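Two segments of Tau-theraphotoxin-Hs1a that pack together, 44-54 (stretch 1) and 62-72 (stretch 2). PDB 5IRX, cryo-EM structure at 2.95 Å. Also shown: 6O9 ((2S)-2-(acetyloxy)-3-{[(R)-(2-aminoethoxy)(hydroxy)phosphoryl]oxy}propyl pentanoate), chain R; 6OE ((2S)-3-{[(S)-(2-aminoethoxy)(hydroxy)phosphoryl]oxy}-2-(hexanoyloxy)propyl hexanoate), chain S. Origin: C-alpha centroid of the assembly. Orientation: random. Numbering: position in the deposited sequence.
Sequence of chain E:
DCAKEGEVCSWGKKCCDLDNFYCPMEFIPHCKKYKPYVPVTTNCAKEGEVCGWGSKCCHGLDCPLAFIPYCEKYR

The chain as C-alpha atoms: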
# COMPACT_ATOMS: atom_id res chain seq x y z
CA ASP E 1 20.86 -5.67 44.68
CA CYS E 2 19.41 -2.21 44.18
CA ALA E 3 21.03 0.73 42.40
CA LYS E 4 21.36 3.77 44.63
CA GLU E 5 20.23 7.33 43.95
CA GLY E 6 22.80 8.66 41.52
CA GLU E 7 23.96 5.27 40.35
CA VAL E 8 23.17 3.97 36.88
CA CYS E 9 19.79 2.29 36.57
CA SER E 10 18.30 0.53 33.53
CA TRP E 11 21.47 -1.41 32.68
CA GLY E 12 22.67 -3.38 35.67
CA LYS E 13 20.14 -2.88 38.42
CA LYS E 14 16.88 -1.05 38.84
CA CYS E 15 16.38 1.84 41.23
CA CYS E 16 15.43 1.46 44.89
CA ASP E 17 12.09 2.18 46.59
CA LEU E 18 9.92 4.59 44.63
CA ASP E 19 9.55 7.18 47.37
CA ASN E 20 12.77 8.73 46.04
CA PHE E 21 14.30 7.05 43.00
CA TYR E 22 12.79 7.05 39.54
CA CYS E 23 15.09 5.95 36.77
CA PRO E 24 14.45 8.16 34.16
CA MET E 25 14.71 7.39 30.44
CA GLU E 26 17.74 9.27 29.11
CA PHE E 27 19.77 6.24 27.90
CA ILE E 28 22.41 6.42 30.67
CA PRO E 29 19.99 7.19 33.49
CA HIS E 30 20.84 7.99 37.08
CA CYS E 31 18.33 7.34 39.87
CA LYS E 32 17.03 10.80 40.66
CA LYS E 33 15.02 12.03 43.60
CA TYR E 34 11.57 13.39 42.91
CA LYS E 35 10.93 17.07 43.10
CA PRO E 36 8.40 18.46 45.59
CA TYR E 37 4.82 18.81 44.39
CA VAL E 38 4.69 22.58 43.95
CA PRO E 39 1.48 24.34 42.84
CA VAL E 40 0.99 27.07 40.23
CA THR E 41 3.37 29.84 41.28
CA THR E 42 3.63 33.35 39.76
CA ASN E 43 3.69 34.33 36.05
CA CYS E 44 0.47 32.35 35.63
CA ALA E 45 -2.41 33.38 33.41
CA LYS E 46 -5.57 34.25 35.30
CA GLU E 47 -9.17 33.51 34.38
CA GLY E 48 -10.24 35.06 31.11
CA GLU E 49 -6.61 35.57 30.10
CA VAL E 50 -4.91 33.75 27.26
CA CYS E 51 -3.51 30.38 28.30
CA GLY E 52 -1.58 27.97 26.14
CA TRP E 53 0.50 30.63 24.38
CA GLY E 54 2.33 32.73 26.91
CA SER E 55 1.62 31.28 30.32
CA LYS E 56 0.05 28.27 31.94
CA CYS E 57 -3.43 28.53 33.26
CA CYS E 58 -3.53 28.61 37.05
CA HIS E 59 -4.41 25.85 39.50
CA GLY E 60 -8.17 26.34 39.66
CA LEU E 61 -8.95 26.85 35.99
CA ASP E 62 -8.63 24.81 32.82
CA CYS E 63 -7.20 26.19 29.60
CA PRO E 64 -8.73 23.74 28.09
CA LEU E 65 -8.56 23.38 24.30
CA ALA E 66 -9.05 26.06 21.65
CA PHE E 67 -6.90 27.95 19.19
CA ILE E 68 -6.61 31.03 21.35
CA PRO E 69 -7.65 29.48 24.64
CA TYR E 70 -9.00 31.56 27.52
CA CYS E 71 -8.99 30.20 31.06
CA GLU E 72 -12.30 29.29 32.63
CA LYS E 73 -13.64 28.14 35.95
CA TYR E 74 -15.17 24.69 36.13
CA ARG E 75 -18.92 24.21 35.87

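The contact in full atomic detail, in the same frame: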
# COMPACT_ATOMS: atom_id res chain seq x y z
N CYS E 44 1.59 33.10 36.17
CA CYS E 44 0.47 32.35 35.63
C CYS E 44 -0.42 33.26 34.80
O CYS E 44 -0.25 34.48 34.75
CB CYS E 44 -0.35 31.71 36.75
SG CYS E 44 -1.80 30.87 36.12
N ALA E 45 -1.39 32.65 34.14
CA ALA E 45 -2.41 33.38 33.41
C ALA E 45 -3.73 33.20 34.14
O ALA E 45 -4.19 32.07 34.34
CB ALA E 45 -2.52 32.88 31.97
N LYS E 46 -4.36 34.31 34.51
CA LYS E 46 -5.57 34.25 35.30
C LYS E 46 -6.77 33.86 34.45
O LYS E 46 -6.65 33.55 33.26
CB LYS E 46 -5.82 35.60 35.97
CG LYS E 46 -4.71 35.98 36.92
CD LYS E 46 -4.93 37.34 37.53
CE LYS E 46 -3.84 37.65 38.53
NZ LYS E 46 -2.51 37.76 37.88
N GLU E 47 -7.94 33.87 35.08
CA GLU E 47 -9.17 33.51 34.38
C GLU E 47 -9.53 34.58 33.36
O GLU E 47 -9.40 35.78 33.62
CB GLU E 47 -10.31 33.32 35.37
N GLY E 48 -9.94 34.14 32.18
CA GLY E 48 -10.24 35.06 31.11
C GLY E 48 -9.04 35.57 30.37
O GLY E 48 -9.20 36.33 29.40
N GLU E 49 -7.83 35.20 30.79
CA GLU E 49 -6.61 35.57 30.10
C GLU E 49 -6.22 34.43 29.16
O GLU E 49 -6.72 33.32 29.27
CB GLU E 49 -5.48 35.85 31.08
CG GLU E 49 -5.67 37.10 31.89
CD GLU E 49 -4.54 37.31 32.88
OE1 GLU E 49 -3.72 36.39 33.04
OE2 GLU E 49 -4.48 38.40 33.48
N VAL E 50 -5.30 34.74 28.24
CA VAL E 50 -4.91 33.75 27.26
C VAL E 50 -3.96 32.75 27.89
O VAL E 50 -2.88 33.11 28.38
CB VAL E 50 -4.26 34.43 26.05
CG1 VAL E 50 -3.77 33.38 25.09
CG2 VAL E 50 -5.26 35.32 25.37
N CYS E 51 -4.36 31.49 27.89
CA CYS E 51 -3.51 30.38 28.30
C CYS E 51 -3.06 29.64 27.05
O CYS E 51 -3.61 29.81 25.97
CB CYS E 51 -4.25 29.43 29.24
SG CYS E 51 -5.71 28.71 28.50
N GLY E 52 -2.04 28.81 27.22
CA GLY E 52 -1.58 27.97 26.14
C GLY E 52 -0.68 28.64 25.13
O GLY E 52 -0.14 27.94 24.27
N TRP E 53 -0.52 29.95 25.18
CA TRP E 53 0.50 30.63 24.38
C TRP E 53 1.59 31.20 25.26
O TRP E 53 2.71 30.71 25.26
CB TRP E 53 -0.14 31.74 23.55
CG TRP E 53 -1.02 31.23 22.49
CD1 TRP E 53 -2.32 30.91 22.60
CD2 TRP E 53 -0.68 31.03 21.12
NE1 TRP E 53 -2.82 30.49 21.40
CE2 TRP E 53 -1.82 30.56 20.47
CE3 TRP E 53 0.49 31.21 20.38
CZ2 TRP E 53 -1.84 30.25 19.13
CZ3 TRP E 53 0.47 30.90 19.05
CH2 TRP E 53 -0.68 30.43 18.43
N GLY E 54 1.28 32.17 26.10
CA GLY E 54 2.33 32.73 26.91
C GLY E 54 2.55 31.94 28.18
O GLY E 54 3.65 31.43 28.43
N ASP E 62 -9.14 25.51 33.98
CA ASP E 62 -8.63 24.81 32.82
C ASP E 62 -8.30 25.80 31.71
O ASP E 62 -8.70 26.96 31.74
CB ASP E 62 -9.61 23.74 32.35
CG ASP E 62 -10.99 24.29 32.00
OD1 ASP E 62 -11.26 25.48 32.23
OD2 ASP E 62 -11.82 23.52 31.48
N CYS E 63 -7.56 25.32 30.71
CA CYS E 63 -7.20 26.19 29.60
C CYS E 63 -8.35 26.27 28.58
O CYS E 63 -8.64 27.37 28.10
CB CYS E 63 -5.87 25.72 28.99
SG CYS E 63 -5.13 26.88 27.83
N PRO E 64 -9.01 25.17 28.18
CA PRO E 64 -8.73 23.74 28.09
C PRO E 64 -8.25 23.32 26.72
O PRO E 64 -7.21 22.68 26.64
CB PRO E 64 -10.08 23.10 28.41
N LEU E 65 -8.94 23.75 25.66
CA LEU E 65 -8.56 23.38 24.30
C LEU E 65 -9.29 24.28 23.31
O LEU E 65 -10.49 24.11 23.10
CB LEU E 65 -8.87 21.91 24.02
CG LEU E 65 -8.34 21.34 22.72
CD1 LEU E 65 -6.86 21.55 22.66
CD2 LEU E 65 -8.61 19.86 22.72
N ALA E 66 -8.55 25.18 22.69
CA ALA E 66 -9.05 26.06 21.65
C ALA E 66 -7.82 26.57 20.91
O ALA E 66 -6.69 26.23 21.26
CB ALA E 66 -9.89 27.20 22.21
N PHE E 67 -8.05 27.39 19.89
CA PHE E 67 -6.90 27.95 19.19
C PHE E 67 -6.27 29.06 20.00
O PHE E 67 -5.09 29.00 20.34
CB PHE E 67 -7.30 28.44 17.81
CG PHE E 67 -6.16 28.97 17.02
CD1 PHE E 67 -5.20 28.11 16.52
CD2 PHE E 67 -6.02 30.32 16.78
CE1 PHE E 67 -4.14 28.59 15.81
CE2 PHE E 67 -4.96 30.80 16.06
CZ PHE E 67 -4.02 29.93 15.58
N ILE E 68 -7.05 30.06 20.36
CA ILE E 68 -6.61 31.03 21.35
C ILE E 68 -7.39 30.73 22.61
O ILE E 68 -8.54 31.18 22.76
CB ILE E 68 -6.81 32.47 20.85
CG1 ILE E 68 -5.99 32.69 19.59
CG2 ILE E 68 -6.35 33.45 21.89
CD1 ILE E 68 -6.26 34.00 18.92
N PRO E 69 -6.85 29.95 23.51
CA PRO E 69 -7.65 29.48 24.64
C PRO E 69 -7.66 30.44 25.81
O PRO E 69 -6.61 30.92 26.24
CB PRO E 69 -6.98 28.15 25.00
N TYR E 70 -8.84 30.74 26.33
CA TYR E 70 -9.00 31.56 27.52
C TYR E 70 -9.32 30.66 28.70
O TYR E 70 -10.11 29.72 28.57
CB TYR E 70 -10.13 32.57 27.33
CG TYR E 70 -9.84 33.62 26.31
CD1 TYR E 70 -9.08 34.72 26.64
CD2 TYR E 70 -10.33 33.51 25.02
CE1 TYR E 70 -8.82 35.70 25.71
CE2 TYR E 70 -10.07 34.47 24.09
CZ TYR E 70 -9.31 35.56 24.44
OH TYR E 70 -9.04 36.54 23.51
N CYS E 71 -8.73 30.97 29.86
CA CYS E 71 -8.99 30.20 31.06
C CYS E 71 -10.45 30.32 31.49
O CYS E 71 -11.14 31.30 31.18
CB CYS E 71 -8.11 30.66 32.22
SG CYS E 71 -6.37 30.33 32.11
N GLU E 72 -10.92 29.31 32.20
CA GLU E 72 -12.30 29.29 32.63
C GLU E 72 -12.41 28.50 33.92
O GLU E 72 -11.66 27.55 34.14
CB GLU E 72 -13.21 28.69 31.56
N01 6O9 R . -4.41 37.74 27.97
C02 6O9 R . -4.44 39.14 27.60
C03 6O9 R . -4.85 39.24 26.14
O04 6O9 R . -3.95 40.07 25.48
P05 6O9 R . -2.43 39.49 25.22
O06 6O9 R . -2.24 38.26 26.08
O07 6O9 R . -1.41 40.54 25.59
O08 6O9 R . -2.28 39.08 23.64
C09 6O9 R . -1.51 37.96 23.31
C10 6O9 R . -2.38 36.96 22.58
C11 6O9 R . -1.55 35.94 21.80
O12 6O9 R . -2.27 35.55 20.67
C13 6O9 R . -1.49 34.91 19.70
C14 6O9 R . -2.13 34.50 18.38
C15 6O9 R . -1.14 34.18 17.28
C16 6O9 R . -1.77 33.31 16.20
C17 6O9 R . -0.94 33.20 14.92
O18 6O9 R . -0.35 34.68 19.90
O19 6O9 R . -3.19 37.65 21.67
C20 6O9 R . -4.46 38.01 22.16
C21 6O9 R . -5.62 38.24 21.19
O22 6O9 R . -4.63 38.14 23.33
N01 6OE S . -16.73 28.03 18.93
C02 6OE S . -15.48 27.53 18.39
C03 6OE S . -14.30 28.23 19.05
O04 6OE S . -13.17 28.01 18.27
P05 6OE S . -11.89 29.04 18.41
O06 6OE S . -12.35 30.35 19.01
O07 6OE S . -10.84 28.41 19.29
O08 6OE S . -11.28 29.28 16.91
C09 6OE S . -11.01 28.12 16.20
C10 6OE S . -10.84 28.41 14.73
C11 6OE S . -11.59 27.37 13.91
O12 6OE S . -11.10 26.10 14.26
C13 6OE S . -11.18 25.17 13.22
C14 6OE S . -10.05 24.16 13.01
C15 6OE S . -10.01 23.63 11.58
C16 6OE S . -8.60 23.30 11.10
C17 6OE S . -8.46 23.44 9.59
C18 6OE S . -7.02 23.70 9.11
O19 6OE S . -12.12 25.16 12.51
O20 6OE S . -9.47 28.31 14.40
C21 6OE S . -9.10 28.93 13.20
C22 6OE S . -7.89 28.43 12.42
C23 6OE S . -7.28 27.18 13.02
C24 6OE S . -6.08 26.65 12.24
C25 6OE S . -5.24 25.68 13.07
C26 6OE S . -4.49 24.64 12.25
O27 6OE S . -9.73 29.84 12.78

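The most unusual feature is an aromatic pair set between two lipids: the edge of Trp53 meets the face of Phe67, with centroids of the six-membered rings 5.8 Å apart and planes at 77°, while a 6OE acyl carbon lies over the opposite face of Phe67 and 6O9 O18 over one face of Trp53. The indole also serves as a donor, Trp53 NE1 reaching Phe67 O at 2.9 Å (N-H...O angle 152°), so its polar atom is satisfied as the ring is buried.

Beyond this pair, backbone atoms do much of the joining. Cys51 N donates to Pro69 O (2.8 Å), Cys71 N to Glu49 O (3.1 Å) and Gly48 N to Cys71 O (3.2 Å), with angles of 151–161°; Val50 and Tyr70 form a single beta bridge. Gly48 belongs to the type II turn from Lys46 to Glu49, where its phi of 79° suits glycine.

A covalent bond reinforces this framework: Cys51 SG and Cys63 SG are 2.0 Å apart, with chi3 at 106°. Cys51 and Cys71 both point toward the opposing stretch and are buried; Cys51 CB lies 3.7 Å from Cys71 SG. Val50 adds apolar packing, its CG2 lying 3.6 Å from Tyr70 CE1 and 4.1 Å from Ile68 CG2. In total, 573 Å² is buried.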